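Uncharacterized protein (Xanthomonas campestris pv. campestris, PDB 3HIU) is of unknown function but belongs to the DUF892 family of the ferritin-like clan, folding as a helical bundle that pairs as a dimer. Local coordinates at residues I151-A154 and F155-E159. Numbering follows the deposited sequence.
Sequences IVVA and FLERE. With EDO (1,2-ethanediol), chain L.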
ATOM      1  N   ILE B 151     -13.609  -1.158  13.168  1.00 40.07           N
ATOM      2  CA  ILE B 151     -14.272  -0.344  12.155  1.00 31.48           C
ATOM      3  C   ILE B 151     -15.057  -1.212  11.194  1.00 37.99           C
ATOM      4  O   ILE B 151     -16.177  -0.870  10.816  1.00 43.84           O
ATOM      5  CB  ILE B 151     -13.288   0.472  11.353  1.00 31.00           C
ATOM      6  CG1 ILE B 151     -12.578   1.476  12.266  1.00 30.11           C
ATOM      7  CG2 ILE B 151     -14.026   1.184  10.234  1.00 33.83           C
ATOM      8  CD1 ILE B 151     -11.416   2.207  11.612  1.00 24.74           C
ATOM      9  N   VAL B 152     -14.464  -2.338  10.805  1.00 34.31           N
ATOM     10  CA  VAL B 152     -15.134  -3.296   9.931  1.00 35.35           C
ATOM     11  C   VAL B 152     -16.386  -3.890  10.589  1.00 37.21           C
ATOM     12  O   VAL B 152     -17.479  -3.892  10.009  1.00 37.33           O
ATOM     13  CB  VAL B 152     -14.185  -4.432   9.520  1.00 30.31           C
ATOM     14  CG1 VAL B 152     -14.955  -5.514   8.790  1.00 33.70           C
ATOM     15  CG2 VAL B 152     -13.075  -3.891   8.644  1.00 28.05           C
ATOM     16  N   VAL B 153     -16.216  -4.384  11.809  1.00 33.72           N
ATOM     17  CA  VAL B 153     -17.291  -5.017  12.542  1.00 36.89           C
ATOM     18  C   VAL B 153     -18.453  -4.059  12.749  1.00 42.20           C
ATOM     19  O   VAL B 153     -19.592  -4.361  12.392  1.00 42.40           O
ATOM     20  CB  VAL B 153     -16.790  -5.503  13.888  1.00 33.66           C
ATOM     21  CG1 VAL B 153     -17.955  -5.916  14.764  1.00 35.89           C
ATOM     22  CG2 VAL B 153     -15.816  -6.653  13.672  1.00 32.04           C
ATOM     23  N   ALA B 154     -18.157  -2.897  13.317  1.00 44.44           N
ATOM     24  CA  ALA B 154     -19.187  -1.895  13.553  1.00 45.01           C
ATOM     25  C   ALA B 154     -19.912  -1.579  12.258  1.00 44.15           C
ATOM     26  O   ALA B 154     -21.119  -1.358  12.249  1.00 46.53           O
ATOM     27  CB  ALA B 154     -18.588  -0.638  14.147  1.00 44.96           C
ATOM     28  N   PHE B 155     -19.172  -1.558  11.158  1.00 41.51           N
ATOM     29  CA  PHE B 155     -19.801  -1.294   9.878  1.00 43.27           C
ATOM     30  C   PHE B 155     -20.834  -2.379   9.595  1.00 41.97           C
ATOM     31  O   PHE B 155     -21.984  -2.097   9.214  1.00 37.73           O
ATOM     32  CB  PHE B 155     -18.772  -1.261   8.745  1.00 40.15           C
ATOM     33  CG  PHE B 155     -19.399  -1.198   7.390  1.00 40.79           C
ATOM     34  CD1 PHE B 155     -19.693   0.022   6.808  1.00 38.34           C
ATOM     35  CD2 PHE B 155     -19.749  -2.361   6.717  1.00 42.51           C
ATOM     36  CE1 PHE B 155     -20.303   0.079   5.572  1.00 40.57           C
ATOM     37  CE2 PHE B 155     -20.358  -2.310   5.482  1.00 39.70           C
ATOM     38  CZ  PHE B 155     -20.637  -1.089   4.908  1.00 38.92           C
ATOM     39  N   LEU B 156     -20.407  -3.624   9.786  1.00 35.32           N
ATOM     40  CA  LEU B 156     -21.250  -4.771   9.486  1.00 42.14           C
ATOM     41  C   LEU B 156     -22.516  -4.769  10.348  1.00 45.25           C
ATOM     42  O   LEU B 156     -23.624  -4.791   9.815  1.00 44.38           O
ATOM     43  CB  LEU B 156     -20.459  -6.077   9.653  1.00 40.43           C
ATOM     44  CG  LEU B 156     -19.293  -6.283   8.674  1.00 38.37           C
ATOM     45  CD1 LEU B 156     -18.470  -7.526   9.015  1.00 33.83           C
ATOM     46  CD2 LEU B 156     -19.799  -6.344   7.235  1.00 38.11           C
ATOM     47  N   GLU B 157     -22.335  -4.720  11.670  1.00 42.95           N
ATOM     48  CA  GLU B 157     -23.434  -4.732  12.632  1.00 40.67           C
ATOM     49  C   GLU B 157     -24.411  -3.600  12.395  1.00 40.06           C
ATOM     50  O   GLU B 157     -25.617  -3.765  12.562  1.00 46.37           O
ATOM     51  CB  GLU B 157     -22.883  -4.637  14.048  1.00 42.04           C
ATOM     52  CG  GLU B 157     -22.006  -5.815  14.425  1.00 45.12           C
ATOM     53  CD  GLU B 157     -21.325  -5.634  15.770  1.00 51.49           C
ATOM     54  OE1 GLU B 157     -21.023  -4.478  16.140  1.00 47.72           O
ATOM     55  OE2 GLU B 157     -21.087  -6.655  16.454  1.00 54.64           O
ATOM     56  N   ARG B 158     -23.875  -2.447  12.009  1.00 38.91           N
ATOM     57  CA  ARG B 158     -24.670  -1.264  11.685  1.00 39.41           C
ATOM     58  C   ARG B 158     -25.465  -1.464  10.389  1.00 48.12           C
ATOM     59  O   ARG B 158     -26.660  -1.163  10.329  1.00 56.25           O
ATOM     60  CB  ARG B 158     -23.744  -0.047  11.570  1.00 37.47           C
ATOM     61  CG  ARG B 158     -24.421   1.307  11.510  1.00 39.46           C
ATOM     62  CD  ARG B 158     -23.380   2.450  11.592  1.00 43.62           C
ATOM     63  NE  ARG B 158     -23.078   2.840  12.968  1.00 42.49           N
ATOM     64  CZ  ARG B 158     -21.881   2.773  13.549  1.00 40.14           C
ATOM     65  NH1 ARG B 158     -20.819   2.344  12.868  1.00 37.61           N
ATOM     66  NH2 ARG B 158     -21.749   3.160  14.820  1.00 36.56           N
ATOM     67  N   GLU B 159     -24.799  -1.986   9.363  1.00 52.56           N
ATOM     68  CA  GLU B 159     -25.411  -2.179   8.048  1.00 53.83           C
ATOM     69  C   GLU B 159     -26.621  -3.107   8.069  1.00 61.18           C
ATOM     70  O   GLU B 159     -27.659  -2.797   7.485  1.00 68.92           O
ATOM     71  CB  GLU B 159     -24.381  -2.709   7.049  1.00 52.06           C
ATOM     72  CG  GLU B 159     -24.984  -3.593   5.976  1.00 52.22           C
ATOM     73  CD  GLU B 159     -24.185  -3.586   4.692  1.00 52.54           C
ATOM     74  OE1 GLU B 159     -23.341  -4.488   4.508  1.00 48.68           O
ATOM     75  OE2 GLU B 159     -24.403  -2.672   3.871  1.00 56.72           O
TER
HETATM   76  C1  EDO L 170     -18.862  -3.268  18.630  1.00 31.36           C
HETATM   77  O1  EDO L 170     -19.531  -3.080  17.375  1.00 30.84           O
HETATM   78  C2  EDO L 170     -19.417  -4.482  19.361  1.00 30.35           C
HETATM   79  O2  EDO L 170     -19.853  -5.449  18.399  1.00 33.77           O
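Val153 CG1 lies over one face of the Glu157 carboxylate, 3.5 Å from Glu157 CD, the two side chains running alongside each other and pointing the same way. A 1,2-ethanediol molecule, probably from the crystallisation liquor, sits at the oxygen edge of the carboxylate, its hydroxyls close to the plane of the group. EDO O2 hydrogen-bonds to Glu157 OE1 at 2.7 Å; EDO O1 lies so close to the same oxygen that its bond is doubtful. The charged end of Glu157 suits this exposed position. The guanidinium of Arg158 stands obliquely to the carbonyl of Ala154; a bend at chi3 (-88°) folds its chain back until NH1 lies 3.9 Å from Ala154 CB, a methyl small enough to leave room for it. The Phe155 ring, apolar and so suited to a buried place, leads away from the preceding turn, since CG is anti to the backbone N (chi1 171°), and its CB rests 3.2 Å from Val152 O. On the buried side, Val152 CG1 meets Leu156 CD1 at 4.1 Å, branched aliphatics that pack without leaving a polar group to satisfy. Beneath these side chains run four successive i to i+4 backbone bonds; the straightest is Glu157 N to Val153 O (169°). This is the last part of helix 124-159, far from the chain's centre. Val152 packs on Thr94 of helix 94-120 and, with Val153, on Val116 of the second subunit, whose Arg6 touches Phe155 and forms a salt bridge with Glu159, so the helix end joins its own bundle to the dimer partner.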